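Local coordinates for 2-hydroxychromene-2-carboxylate isomerase (Pseudomonas putida, PDB 2IMF) that catalyses the reversible glutathione-dependent isomerisation of 2-hydroxychromene-2-carboxylate to trans-o-hydroxybenzylidenepyruvate in naphthalene breakdown, as a kappa class glutathione transferase, at the interface of chains A and B. Numbering follows the deposited sequence. Chains: chain A/B, 2-hydroxychromene-2-carboxylate isomerase.

The interface of chains A and B. Residues chain A 62, 66, 69-70, 73; chain B 183, 185-186.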
ATOM      1  N   TYR A  62      -6.550  -1.961 -11.313  1.00 14.20           N
ATOM      2  CA  TYR A  62      -6.966  -1.447  -9.996  1.00 13.58           C
ATOM      3  C   TYR A  62      -6.087  -0.251  -9.536  1.00 11.20           C
ATOM      4  O   TYR A  62      -6.640   0.709  -8.966  1.00 12.41           O
ATOM      5  CB  TYR A  62      -6.821  -2.591  -8.950  1.00 13.98           C
ATOM      6  CG  TYR A  62      -6.898  -2.055  -7.533  1.00 13.83           C
ATOM      7  CD1 TYR A  62      -8.118  -1.679  -6.950  1.00 13.71           C
ATOM      8  CD2 TYR A  62      -5.717  -1.763  -6.806  1.00 13.68           C
ATOM      9  CE1 TYR A  62      -8.170  -1.174  -5.661  1.00 11.66           C
ATOM     10  CE2 TYR A  62      -5.801  -1.202  -5.552  1.00 13.49           C
ATOM     11  CZ  TYR A  62      -7.001  -0.966  -4.994  1.00 11.46           C
ATOM     12  OH  TYR A  62      -7.071  -0.376  -3.767  1.00 13.17           O
ATOM     13  N   ASP A  66      -7.146   3.376  -7.955  1.00 13.01           N
ATOM     14  CA  ASP A  66      -6.630   3.916  -6.695  1.00 13.18           C
ATOM     15  C   ASP A  66      -6.020   5.279  -6.942  1.00 11.58           C
ATOM     16  O   ASP A  66      -6.258   6.251  -6.193  1.00 12.18           O
ATOM     17  CB  ASP A  66      -5.565   2.931  -6.167  1.00 13.50           C
ATOM     18  CG  ASP A  66      -5.163   3.243  -4.743  1.00 14.05           C
ATOM     19  OD1 ASP A  66      -5.969   3.709  -3.901  1.00 12.44           O
ATOM     20  OD2 ASP A  66      -3.941   3.178  -4.463  1.00 15.63           O
ATOM     21  N   ARG A  69      -8.600   7.855  -7.385  1.00 13.62           N
ATOM     22  CA  ARG A  69      -9.250   8.171  -6.116  1.00 14.31           C
ATOM     23  C   ARG A  69      -8.412   9.147  -5.342  1.00 15.84           C
ATOM     24  O   ARG A  69      -8.891  10.125  -4.780  1.00 15.49           O
ATOM     25  CB  ARG A  69      -9.512   6.892  -5.289  1.00 13.20           C
ATOM     26  CG  ARG A  69     -10.636   6.065  -5.830  1.00 14.51           C
ATOM     27  CD  ARG A  69     -10.489   4.618  -5.271  1.00 13.11           C
ATOM     28  NE  ARG A  69     -11.693   3.906  -5.702  1.00 15.18           N
ATOM     29  CZ  ARG A  69     -11.769   2.579  -5.753  1.00 15.62           C
ATOM     30  NH1 ARG A  69     -10.775   1.828  -5.285  1.00 15.82           N
ATOM     31  NH2 ARG A  69     -12.876   1.959  -6.142  1.00 17.24           N
ATOM     32  N   TRP A  70      -7.102   8.960  -5.265  1.00 14.04           N
ATOM     33  CA  TRP A  70      -6.288   9.900  -4.551  1.00 13.76           C
ATOM     34  C   TRP A  70      -6.172  11.259  -5.240  1.00 13.88           C
ATOM     35  O   TRP A  70      -6.111  12.273  -4.551  1.00 15.25           O
ATOM     36  CB  TRP A  70      -4.852   9.328  -4.397  1.00 13.69           C
ATOM     37  CG  TRP A  70      -4.756   8.246  -3.335  1.00 11.81           C
ATOM     38  CD1 TRP A  70      -4.782   6.892  -3.559  1.00 14.56           C
ATOM     39  CD2 TRP A  70      -4.660   8.418  -1.943  1.00 14.37           C
ATOM     40  NE1 TRP A  70      -4.664   6.220  -2.370  1.00 13.12           N
ATOM     41  CE2 TRP A  70      -4.611   7.138  -1.342  1.00 12.59           C
ATOM     42  CE3 TRP A  70      -4.632   9.549  -1.118  1.00 13.95           C
ATOM     43  CZ2 TRP A  70      -4.498   6.977   0.067  1.00 12.75           C
ATOM     44  CZ3 TRP A  70      -4.493   9.385   0.246  1.00 14.22           C
ATOM     45  CH2 TRP A  70      -4.460   8.112   0.819  1.00 15.31           C
ATOM     46  N   LEU A  73      -9.151  13.109  -4.219  1.00 18.09           N
ATOM     47  CA  LEU A  73      -9.030  13.594  -2.855  1.00 18.31           C
ATOM     48  C   LEU A  73      -8.174  14.798  -2.793  1.00 19.17           C
ATOM     49  O   LEU A  73      -8.409  15.718  -2.001  1.00 20.50           O
ATOM     50  CB  LEU A  73      -8.503  12.519  -1.906  1.00 18.60           C
ATOM     51  CG  LEU A  73      -9.441  11.336  -1.616  1.00 18.64           C
ATOM     52  CD1 LEU A  73      -8.675  10.295  -0.785  1.00 19.74           C
ATOM     53  CD2 LEU A  73     -10.738  11.772  -0.887  1.00 20.51           C
TER
ATOM     54  N   ARG B 183      -6.924   1.011   2.849  1.00 12.63           N
ATOM     55  CA  ARG B 183      -7.964   1.653   2.020  1.00 11.68           C
ATOM     56  C   ARG B 183      -9.337   1.542   2.689  1.00 13.37           C
ATOM     57  O   ARG B 183     -10.346   1.920   2.086  1.00 13.78           O
ATOM     58  CB  ARG B 183      -7.962   1.013   0.639  1.00 12.87           C
ATOM     59  CG  ARG B 183      -6.718   1.374  -0.152  1.00 12.14           C
ATOM     60  CD  ARG B 183      -6.507   2.857  -0.413  1.00 12.51           C
ATOM     61  NE  ARG B 183      -5.331   3.116  -1.286  1.00 11.68           N
ATOM     62  CZ  ARG B 183      -4.082   3.090  -0.815  1.00 11.42           C
ATOM     63  NH1 ARG B 183      -3.862   3.007   0.497  1.00 11.39           N
ATOM     64  NH2 ARG B 183      -3.113   3.282  -1.691  1.00 11.72           N
ATOM     65  N   PHE B 185     -10.404   3.332   4.868  1.00 15.37           N
ATOM     66  CA  PHE B 185     -10.970   4.687   5.092  1.00 14.95           C
ATOM     67  C   PHE B 185     -11.802   5.063   3.889  1.00 16.77           C
ATOM     68  O   PHE B 185     -12.841   5.791   4.023  1.00 16.69           O
ATOM     69  CB  PHE B 185      -9.910   5.740   5.387  1.00 17.07           C
ATOM     70  CG  PHE B 185      -9.146   6.215   4.174  1.00 14.25           C
ATOM     71  CD1 PHE B 185      -7.987   5.562   3.739  1.00 15.76           C
ATOM     72  CD2 PHE B 185      -9.550   7.359   3.516  1.00 16.13           C
ATOM     73  CE1 PHE B 185      -7.291   6.051   2.606  1.00 17.33           C
ATOM     74  CE2 PHE B 185      -8.895   7.848   2.422  1.00 18.16           C
ATOM     75  CZ  PHE B 185      -7.736   7.197   1.937  1.00 16.96           C
ATOM     76  N   MET B 186     -11.454   4.543   2.703  1.00 15.63           N
ATOM     77  CA  MET B 186     -12.271   4.911   1.546  1.00 15.00           C
ATOM     78  C   MET B 186     -13.553   4.138   1.524  1.00 16.46           C
ATOM     79  O   MET B 186     -14.628   4.672   1.090  1.00 16.70           O
ATOM     80  CB  MET B 186     -11.509   4.612   0.252  1.00 13.46           C
ATOM     81  CG  MET B 186     -10.282   5.488   0.053  1.00 14.41           C
ATOM     82  SD  MET B 186      -9.475   4.977  -1.499  1.00 15.37           S
ATOM     83  CE  MET B 186      -8.130   6.123  -1.643  1.00 17.73           C
TER
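A bend at chi2 (-60°) of B:Arg183 turns its guanidinium toward A:Asp66, whose carboxylate is sent to meet it by a CG standing anti to the backbone N (chi1 -169°). The two groups join side-on in a bidentate salt bridge, nearly coplanar with planes 26° apart. NE of B:Arg183 donates to OD1 of A:Asp66 at 2.8 Å, almost straight at the hydrogen, and NH2 of B:Arg183 donates to OD2 of A:Asp66 at 2.9 Å; both oxygens are met on their syn sides. Gripping both oxygens fixes the rotation of the carboxylate, and the pairing is likely to favour the charged form of each partner. The indole of A:Trp70 stands almost upright on the guanidinium, its NE1-CZ2 rim set against the cationic face. A leucine in place of B:Arg183 would probably leave the A:Asp66 carboxylate without its charge mate and this rim of the indole without its cover.

Beside the ion pair lies an apolar patch formed by helix 57-74 of chain A and the start of helix 184-198 of chain B. The extended chain of B:Met186 lays its methyl CE over the five-membered ring of A:Trp70, 3.8 Å from the centroid. B:Phe185 turns its CZ/CE1 edge onto the same face of the indole, near the CZ2-CH2 rim of the six-membered ring, and its CE2 reaches CD1 of A:Leu73 at 4.0 Å. The patch is part of the two-fold symmetric interface between two copies of the enzyme and, as glutathione transferases are typically dimers, probably serves dimerisation; its centre is about 16 Å from A:Ser11 of the active site. In the aromatic pair, CZ of B:Phe185 comes 3.6 Å from CH2 of A:Trp70.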